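Side-chain contacts in proton-dependent oligopeptide transporter family protein (Xanthomonas campestris, PDB 6EI3), which probably carries short peptides across the membrane together with protons, as a POT-family member of the major facilitator superfamily: residues S311-Q316 / L401-L406; R318-P323 / V386-G391. All coordinates share one frame; numbering follows the deposited sequence.

Contact 1: residues S311-Q316 / L401-L406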
ATOM      1  N   SER A 311       8.993  -8.549  -5.571  1.00 23.03           N
ATOM      2  CA  SER A 311       9.633  -9.618  -4.832  1.00 23.96           C
ATOM      3  C   SER A 311       9.546 -10.941  -5.601  1.00 26.16           C
ATOM      4  O   SER A 311      10.461 -11.258  -6.355  1.00 23.60           O
ATOM      5  CB  SER A 311       9.062  -9.700  -3.417  1.00 25.39           C
ATOM      6  OG  SER A 311       7.691 -10.066  -3.406  1.00 25.08           O
ATOM      7  N   THR A 312       8.421 -11.656  -5.478  1.00 23.35           N
ATOM      8  CA  THR A 312       8.159 -12.905  -6.175  1.00 24.71           C
ATOM      9  C   THR A 312       8.406 -12.796  -7.708  1.00 28.02           C
ATOM     10  O   THR A 312       9.028 -13.686  -8.282  1.00 27.36           O
ATOM     11  CB  THR A 312       6.723 -13.353  -5.869  1.00 30.31           C
ATOM     12  OG1 THR A 312       6.549 -13.495  -4.447  1.00 24.12           O
ATOM     13  CG2 THR A 312       6.357 -14.643  -6.580  1.00 26.30           C
ATOM     14  N   TRP A 313       7.909 -11.729  -8.365  1.00 23.67           N
ATOM     15  CA  TRP A 313       8.102 -11.619  -9.823  1.00 24.08           C
ATOM     16  C   TRP A 313       9.549 -11.337 -10.198  1.00 26.13           C
ATOM     17  O   TRP A 313      10.019 -11.819 -11.230  1.00 25.59           O
ATOM     18  CB  TRP A 313       7.190 -10.569 -10.435  1.00 22.07           C
ATOM     19  CG  TRP A 313       5.720 -10.903 -10.401  1.00 23.79           C
ATOM     20  CD1 TRP A 313       5.088 -11.815  -9.605  1.00 26.88           C
ATOM     21  CD2 TRP A 313       4.694 -10.253 -11.162  1.00 23.92           C
ATOM     22  NE1 TRP A 313       3.735 -11.815  -9.869  1.00 27.70           N
ATOM     23  CE2 TRP A 313       3.463 -10.847 -10.806  1.00 28.50           C
ATOM     24  CE3 TRP A 313       4.705  -9.265 -12.160  1.00 25.41           C
ATOM     25  CZ2 TRP A 313       2.250 -10.465 -11.391  1.00 27.82           C
ATOM     26  CZ3 TRP A 313       3.506  -8.892 -12.754  1.00 27.77           C
ATOM     27  CH2 TRP A 313       2.297  -9.503 -12.385  1.00 28.92           C
ATOM     28  N   VAL A 314      10.253 -10.559  -9.375  1.00 22.21           N
ATOM     29  CA  VAL A 314      11.683 -10.279  -9.624  1.00 22.44           C
ATOM     30  C   VAL A 314      12.474 -11.578  -9.545  1.00 28.92           C
ATOM     31  O   VAL A 314      13.299 -11.852 -10.427  1.00 30.00           O
ATOM     32  CB  VAL A 314      12.268  -9.171  -8.699  1.00 24.84           C
ATOM     33  CG1 VAL A 314      13.789  -9.122  -8.796  1.00 24.64           C
ATOM     34  CG2 VAL A 314      11.667  -7.805  -9.026  1.00 23.41           C
ATOM     35  N   LEU A 315      12.201 -12.390  -8.501  1.00 25.96           N
ATOM     36  CA  LEU A 315      12.865 -13.675  -8.272  1.00 26.05           C
ATOM     37  C   LEU A 315      12.612 -14.627  -9.431  1.00 29.94           C
ATOM     38  O   LEU A 315      13.493 -15.393  -9.783  1.00 31.03           O
ATOM     39  CB  LEU A 315      12.410 -14.292  -6.942  1.00 26.18           C
ATOM     40  CG  LEU A 315      12.861 -13.533  -5.689  1.00 31.34           C
ATOM     41  CD1 LEU A 315      12.107 -13.999  -4.446  1.00 31.74           C
ATOM     42  CD2 LEU A 315      14.415 -13.568  -5.513  1.00 30.47           C
ATOM     43  N   GLN A 316      11.411 -14.578 -10.022  1.00 25.38           N
ATOM     44  CA  GLN A 316      11.084 -15.364 -11.210  1.00 25.67           C
ATOM     45  C   GLN A 316      11.896 -14.819 -12.391  1.00 27.15           C
ATOM     46  O   GLN A 316      12.555 -15.587 -13.079  1.00 26.10           O
ATOM     47  CB  GLN A 316       9.576 -15.298 -11.545  1.00 26.52           C
ATOM     48  CG  GLN A 316       9.235 -16.109 -12.797  1.00 29.45           C
ATOM     49  CD  GLN A 316       7.790 -16.023 -13.199  1.00 34.41           C
ATOM     50  OE1 GLN A 316       7.313 -14.993 -13.659  1.00 28.02           O
ATOM     51  NE2 GLN A 316       7.092 -17.133 -13.119  1.00 25.91           N
ATOM     52  N   LEU A 401       2.785 -10.135 -20.203  1.00 27.47           N
ATOM     53  CA  LEU A 401       1.417 -10.670 -20.054  1.00 28.27           C
ATOM     54  C   LEU A 401       0.890 -10.479 -18.613  1.00 31.29           C
ATOM     55  O   LEU A 401      -0.057  -9.711 -18.463  1.00 30.36           O
ATOM     56  CB  LEU A 401       1.292 -12.122 -20.542  1.00 29.33           C
ATOM     57  CG  LEU A 401      -0.067 -12.823 -20.352  1.00 35.24           C
ATOM     58  CD1 LEU A 401      -1.181 -12.148 -21.172  1.00 35.60           C
ATOM     59  CD2 LEU A 401       0.038 -14.290 -20.740  1.00 39.53           C
ATOM     60  N   PRO A 402       1.509 -11.027 -17.538  1.00 26.71           N
ATOM     61  CA  PRO A 402       0.985 -10.724 -16.190  1.00 25.20           C
ATOM     62  C   PRO A 402       1.127  -9.254 -15.784  1.00 27.61           C
ATOM     63  O   PRO A 402       0.294  -8.799 -15.023  1.00 27.54           O
ATOM     64  CB  PRO A 402       1.762 -11.676 -15.271  1.00 26.90           C
ATOM     65  CG  PRO A 402       3.011 -12.037 -16.028  1.00 31.65           C
ATOM     66  CD  PRO A 402       2.604 -12.029 -17.476  1.00 27.96           C
ATOM     67  N   TYR A 403       2.116  -8.491 -16.308  1.00 24.83           N
ATOM     68  CA  TYR A 403       2.178  -7.060 -15.980  1.00 24.43           C
ATOM     69  C   TYR A 403       0.931  -6.342 -16.521  1.00 28.48           C
ATOM     70  O   TYR A 403       0.340  -5.532 -15.811  1.00 27.72           O
ATOM     71  CB  TYR A 403       3.457  -6.378 -16.524  1.00 25.03           C
ATOM     72  CG  TYR A 403       4.512  -6.226 -15.449  1.00 25.18           C
ATOM     73  CD1 TYR A 403       4.415  -5.221 -14.490  1.00 26.37           C
ATOM     74  CD2 TYR A 403       5.525  -7.168 -15.304  1.00 25.58           C
ATOM     75  CE1 TYR A 403       5.311  -5.144 -13.430  1.00 25.58           C
ATOM     76  CE2 TYR A 403       6.460  -7.072 -14.275  1.00 26.22           C
ATOM     77  CZ  TYR A 403       6.348  -6.059 -13.341  1.00 33.46           C
ATOM     78  OH  TYR A 403       7.245  -5.982 -12.316  1.00 30.39           O
ATOM     79  N   ALA A 404       0.531  -6.656 -17.766  1.00 26.72           N
ATOM     80  CA  ALA A 404      -0.640  -6.050 -18.415  1.00 27.46           C
ATOM     81  C   ALA A 404      -1.905  -6.381 -17.644  1.00 30.88           C
ATOM     82  O   ALA A 404      -2.694  -5.484 -17.331  1.00 29.97           O
ATOM     83  CB  ALA A 404      -0.759  -6.527 -19.867  1.00 28.32           C
ATOM     84  N   LEU A 405      -2.078  -7.669 -17.305  1.00 28.29           N
ATOM     85  CA  LEU A 405      -3.249  -8.141 -16.577  1.00 27.37           C
ATOM     86  C   LEU A 405      -3.334  -7.507 -15.199  1.00 28.90           C
ATOM     87  O   LEU A 405      -4.384  -6.957 -14.852  1.00 26.24           O
ATOM     88  CB  LEU A 405      -3.260  -9.681 -16.486  1.00 27.44           C
ATOM     89  CG  LEU A 405      -3.465 -10.431 -17.818  1.00 32.95           C
ATOM     90  CD1 LEU A 405      -2.967 -11.849 -17.721  1.00 32.48           C
ATOM     91  CD2 LEU A 405      -4.948 -10.386 -18.283  1.00 36.77           C
ATOM     92  N   LEU A 406      -2.206  -7.524 -14.444  1.00 26.56           N
ATOM     93  CA  LEU A 406      -2.149  -6.961 -13.086  1.00 25.61           C
ATOM     94  C   LEU A 406      -2.373  -5.437 -13.041  1.00 25.77           C
ATOM     95  O   LEU A 406      -3.061  -4.961 -12.139  1.00 23.04           O
ATOM     96  CB  LEU A 406      -0.847  -7.356 -12.367  1.00 25.02           C
ATOM     97  CG  LEU A 406      -0.629  -6.790 -10.945  1.00 29.09           C
ATOM     98  CD1 LEU A 406      -1.643  -7.364  -9.927  1.00 28.29           C
ATOM     99  CD2 LEU A 406       0.791  -7.007 -10.489  1.00 29.56           C
TER
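Trp313 and Pro402 have the nearest CA atoms of the two antiparallel helical segments, 9.6 Å apart. The axes of 312-316 and 401-406 run at 165° and stay 13.0 Å apart, a gap spanned by the indole of Trp313 together with the side chains that meet it from 401-406. Its CG stands anti to the carbonyl carbon (chi1 -67°), which sends the six-membered ring out toward helix 400-424. There the indole drives its benzo edge into the face of Tyr403 in a T-shaped stack, with centroids 4.9 Å apart and planes at 87°. Trp313 CZ3 sits over the centre of the phenol ring, 3.6 Å above its plane, while Trp313 CE3 comes 3.5 Å from Tyr403 CE2. The far corner of the indole meets the helix itself: Trp313 CH2 lies 3.4 Å from the carbonyl oxygen Pro402 O, which is near the indole plane, and 3.7 Å from Pro402 CB. Leu406 brings its CD2 methyl obliquely to the same corner, 3.5 Å from Trp313 CH2. Helix 363-389 adds Val381, which touches both Trp313 and Pro402, and Trp378, whose ring meets the indole at an inclined angle. All four residues that touch across the segments are buried, yet no hydrogen bond runs between the two segments; Gln399 provides a polar link beside them, donating to Trp313 O and Gln316 OE1. The contact therefore depends on shape and weak electrostatics: positively polarised ring C-H groups of the indole probably favour both the pi face of Tyr403 and the carbonyl oxygen of Pro402.

Contact 2: residues R318-P323 / V386-G391. With 78M ((2S)-2,3-dihydroxypropyl(7Z)-pentadec-7-enoate), chain K.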
ATOM      1  N   ARG A 318      14.695 -13.286 -12.683  1.00 26.99           N
ATOM      2  CA  ARG A 318      16.129 -13.605 -12.596  1.00 28.26           C
ATOM      3  C   ARG A 318      16.491 -14.928 -13.267  1.00 34.04           C
ATOM      4  O   ARG A 318      17.611 -15.067 -13.734  1.00 35.53           O
ATOM      5  CB  ARG A 318      16.574 -13.649 -11.124  1.00 30.37           C
ATOM      6  CG  ARG A 318      16.649 -12.267 -10.453  1.00 37.25           C
ATOM      7  CD  ARG A 318      17.247 -12.384  -9.054  1.00 42.35           C
ATOM      8  NE  ARG A 318      18.675 -12.730  -9.089  1.00 43.74           N
ATOM      9  CZ  ARG A 318      19.187 -13.876  -8.649  1.00 53.79           C
ATOM     10  NH1 ARG A 318      18.403 -14.799  -8.102  1.00 40.62           N
ATOM     11  NH2 ARG A 318      20.489 -14.096  -8.722  1.00 44.65           N
ATOM     12  N   GLU A 319      15.558 -15.895 -13.298  1.00 30.71           N
ATOM     13  CA  GLU A 319      15.781 -17.209 -13.905  1.00 32.33           C
ATOM     14  C   GLU A 319      15.316 -17.272 -15.368  1.00 34.58           C
ATOM     15  O   GLU A 319      15.392 -18.322 -15.983  1.00 35.44           O
ATOM     16  CB  GLU A 319      15.106 -18.315 -13.067  1.00 34.23           C
ATOM     17  CG  GLU A 319      15.507 -18.329 -11.595  1.00 51.57           C
ATOM     18  CD  GLU A 319      16.982 -18.489 -11.274  1.00 82.42           C
ATOM     19  OE1 GLU A 319      17.638 -19.367 -11.883  1.00 81.04           O
ATOM     20  OE2 GLU A 319      17.477 -17.749 -10.393  1.00 77.84           O
ATOM     21  N   MET A 320      14.817 -16.163 -15.911  1.00 29.94           N
ATOM     22  CA  MET A 320      14.320 -16.127 -17.287  1.00 29.76           C
ATOM     23  C   MET A 320      15.399 -15.657 -18.278  1.00 33.97           C
ATOM     24  O   MET A 320      16.373 -15.054 -17.849  1.00 32.25           O
ATOM     25  CB  MET A 320      13.061 -15.250 -17.350  1.00 30.34           C
ATOM     26  CG  MET A 320      11.938 -15.808 -16.490  1.00 31.78           C
ATOM     27  SD  MET A 320      10.480 -14.759 -16.455  1.00 34.28           S
ATOM     28  CE  MET A 320       9.632 -15.355 -17.967  1.00 31.68           C
ATOM     29  N   ARG A 321      15.250 -15.951 -19.585  1.00 31.87           N
ATOM     30  CA  ARG A 321      16.242 -15.521 -20.589  1.00 32.74           C
ATOM     31  C   ARG A 321      16.127 -14.023 -20.849  1.00 34.88           C
ATOM     32  O   ARG A 321      15.029 -13.476 -20.905  1.00 33.47           O
ATOM     33  CB  ARG A 321      16.068 -16.257 -21.928  1.00 36.48           C
ATOM     34  CG  ARG A 321      16.199 -17.771 -21.891  1.00 49.68           C
ATOM     35  CD  ARG A 321      16.367 -18.328 -23.305  1.00 70.63           C
ATOM     36  NE  ARG A 321      15.190 -18.120 -24.162  1.00 81.50           N
ATOM     37  CZ  ARG A 321      15.116 -17.231 -25.151  1.00 92.08           C
ATOM     38  NH1 ARG A 321      16.149 -16.438 -25.421  1.00 76.69           N
ATOM     39  NH2 ARG A 321      14.009 -17.123 -25.873  1.00 77.09           N
ATOM     40  N   MET A 322      17.263 -13.363 -21.029  1.00 32.35           N
ATOM     41  CA  MET A 322      17.320 -11.922 -21.281  1.00 30.31           C
ATOM     42  C   MET A 322      18.688 -11.555 -21.865  1.00 34.98           C
ATOM     43  O   MET A 322      19.640 -12.310 -21.650  1.00 33.87           O
ATOM     44  CB  MET A 322      17.065 -11.137 -19.967  1.00 30.74           C
ATOM     45  CG  MET A 322      18.203 -11.218 -18.951  1.00 33.35           C
ATOM     46  SD  MET A 322      17.725 -10.506 -17.367  1.00 34.74           S
ATOM     47  CE  MET A 322      16.708 -11.786 -16.756  1.00 31.62           C
ATOM     48  N   PRO A 323      18.840 -10.398 -22.555  1.00 33.88           N
ATOM     49  CA  PRO A 323      20.185 -10.021 -23.039  1.00 35.48           C
ATOM     50  C   PRO A 323      21.075  -9.584 -21.880  1.00 40.89           C
ATOM     51  O   PRO A 323      20.562  -9.154 -20.830  1.00 40.45           O
ATOM     52  CB  PRO A 323      19.917  -8.876 -24.012  1.00 37.30           C
ATOM     53  CG  PRO A 323      18.588  -8.345 -23.656  1.00 40.09           C
ATOM     54  CD  PRO A 323      17.822  -9.387 -22.914  1.00 35.21           C
ATOM     55  N   VAL A 386       5.484 -22.887 -14.403  1.00 33.55           N
ATOM     56  CA  VAL A 386       5.316 -24.317 -14.741  1.00 35.72           C
ATOM     57  C   VAL A 386       6.126 -24.663 -16.009  1.00 39.57           C
ATOM     58  O   VAL A 386       6.730 -25.729 -16.052  1.00 40.72           O
ATOM     59  CB  VAL A 386       3.819 -24.742 -14.826  1.00 39.96           C
ATOM     60  CG1 VAL A 386       3.655 -26.136 -15.425  1.00 41.17           C
ATOM     61  CG2 VAL A 386       3.147 -24.671 -13.460  1.00 39.25           C
ATOM     62  N   ALA A 387       6.166 -23.746 -17.008  1.00 34.56           N
ATOM     63  CA  ALA A 387       6.958 -23.932 -18.232  1.00 35.37           C
ATOM     64  C   ALA A 387       8.446 -23.929 -17.866  1.00 38.23           C
ATOM     65  O   ALA A 387       9.174 -24.814 -18.303  1.00 39.16           O
ATOM     66  CB  ALA A 387       6.651 -22.836 -19.247  1.00 35.64           C
ATOM     67  N   MET A 388       8.862 -23.019 -16.972  1.00 34.58           N
ATOM     68  CA  MET A 388      10.248 -22.911 -16.480  1.00 35.21           C
ATOM     69  C   MET A 388      10.648 -24.174 -15.696  1.00 41.03           C
ATOM     70  O   MET A 388      11.716 -24.732 -15.948  1.00 41.44           O
ATOM     71  CB  MET A 388      10.430 -21.655 -15.599  1.00 36.51           C
ATOM     72  CG  MET A 388      10.563 -20.342 -16.381  1.00 39.98           C
ATOM     73  SD  MET A 388      10.282 -18.861 -15.347  1.00 44.06           S
ATOM     74  CE  MET A 388      11.762 -18.830 -14.412  1.00 41.29           C
ATOM     75  N   ASP A 389       9.776 -24.643 -14.778  1.00 37.05           N
ATOM     76  CA  ASP A 389      10.019 -25.836 -13.965  1.00 38.55           C
ATOM     77  C   ASP A 389      10.197 -27.111 -14.819  1.00 44.46           C
ATOM     78  O   ASP A 389      10.959 -27.993 -14.434  1.00 45.68           O
ATOM     79  CB  ASP A 389       8.920 -26.011 -12.894  1.00 39.97           C
ATOM     80  CG  ASP A 389       8.815 -24.870 -11.879  1.00 48.56           C
ATOM     81  OD1 ASP A 389       9.835 -24.181 -11.640  1.00 49.02           O
ATOM     82  OD2 ASP A 389       7.723 -24.686 -11.306  1.00 53.91           O
ATOM     83  N   GLY A 390       9.514 -27.170 -15.964  1.00 41.81           N
ATOM     84  CA  GLY A 390       9.571 -28.285 -16.909  1.00 43.24           C
ATOM     85  C   GLY A 390      10.750 -28.252 -17.877  1.00 47.96           C
ATOM     86  O   GLY A 390      10.783 -29.020 -18.841  1.00 48.30           O
ATOM     87  N   GLY A 391      11.703 -27.363 -17.623  1.00 45.09           N
ATOM     88  CA  GLY A 391      12.913 -27.212 -18.423  1.00 46.26           C
ATOM     89  C   GLY A 391      12.808 -26.325 -19.647  1.00 50.90           C
ATOM     90  O   GLY A 391      13.779 -26.206 -20.401  1.00 51.35           O
TER
HETATM   91  O21 78M K 610      11.650 -12.186 -27.392  1.00 85.69           O
HETATM   92  C20 78M K 610      12.308 -11.232 -28.211  1.00 85.57           C
HETATM   93  C18 78M K 610      12.473  -9.920 -27.481  1.00 83.92           C
HETATM   94  O19 78M K 610      11.193  -9.400 -27.102  1.00 83.11           O
HETATM   95  C17 78M K 610      13.241  -8.894 -28.285  1.00 83.47           C
HETATM   96  O2  78M K 610      13.562  -7.877 -27.307  1.00 81.02           O
HETATM   97  C1  78M K 610      14.850  -7.589 -27.068  1.00 78.00           C
HETATM   98  O1  78M K 610      15.767  -7.956 -27.755  1.00 79.81           O
HETATM   99  C2  78M K 610      14.999  -6.791 -25.809  1.00 71.93           C
HETATM  100  C3  78M K 610      14.908  -7.673 -24.576  1.00 66.89           C
HETATM  101  C4  78M K 610      14.761  -6.886 -23.289  1.00 63.84           C
HETATM  102  C5  78M K 610      14.011  -7.640 -22.196  1.00 62.46           C
HETATM  103  C6  78M K 610      12.497  -7.759 -22.417  1.00 63.73           C
HETATM  104  C7  78M K 610      11.827  -6.432 -22.285  1.00 65.71           C
HETATM  105  C8  78M K 610      10.551  -6.197 -22.081  1.00 66.79           C
HETATM  106  C9  78M K 610       9.939  -4.839 -21.940  1.00 68.81           C
HETATM  107  C10 78M K 610      10.055  -4.306 -20.505  1.00 71.15           C
HETATM  108  C11 78M K 610      11.266  -3.421 -20.212  1.00 72.51           C
HETATM  109  C12 78M K 610      11.119  -1.957 -20.609  1.00 74.54           C
HETATM  110  C13 78M K 610      10.048  -1.196 -19.840  1.00 75.71           C
HETATM  111  C15 78M K 610       8.673   0.896 -19.632  1.00 78.07           C
HETATM  112  C14 78M K 610       9.736   0.173 -20.414  1.00 77.54           C
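The side chains of Met320 and Met388 cross at about a right angle where the loop after helix 312-317 passes the C-terminal end of helix 363-389, which closes in a Schellman motif with Gly391, at positive phi, as its C-prime residue. In that motif Gly391 N bonds to Met388 O and Glu392 N to Ala387 O, so the methionine that reaches the loop belongs to the helix's last turn. Met388 points toward 318-323 and is nearly extended through chi2 (163°), then bends at chi3. Its sulfur thereby lies 3.7 Å from Met320 CG, and its terminal methyl sits between the two loop residues, with Met388 CE 3.6 Å from Glu319 CB and 3.7 Å from Met320 CG. Glu319 offers only this aliphatic base to the methionine; its chain bends at chi2 and carries the carboxylate away, to a long, purely electrostatic pairing with Arg318. No hydrogen bond crosses between the segments, although backbone hydrogen bonds between Arg321 and both Met394 and Ile396 hold the loop to the chain just beyond the helix end. Farther along the loop, Pro323 borders a bound monoacylglycerol, 78M, with its ring against the acyl chain: Pro323 CD lies 3.8 Å from 78M C3.

Followed from the N terminus, the chain runs through the helices up to 281-306 before it reaches 311-316 on the short helix 312-317, and leaves that helix into the loop containing 318-323. Helix 334-357 and most of helix 363-389 follow before 386-391 returns to that loop, so contact 2 closes a span of 62 residues. The chain then turns into helix 400-424, where 401-406 closes the longer span of contact 1, within which contact 2 is nested. Their centres are 13 Å apart, and they touch where Gln316 O lies 3.6 Å from Met388 CE. Together they tie the short helix and its outgoing loop to the successive helices 363-389 and 400-424.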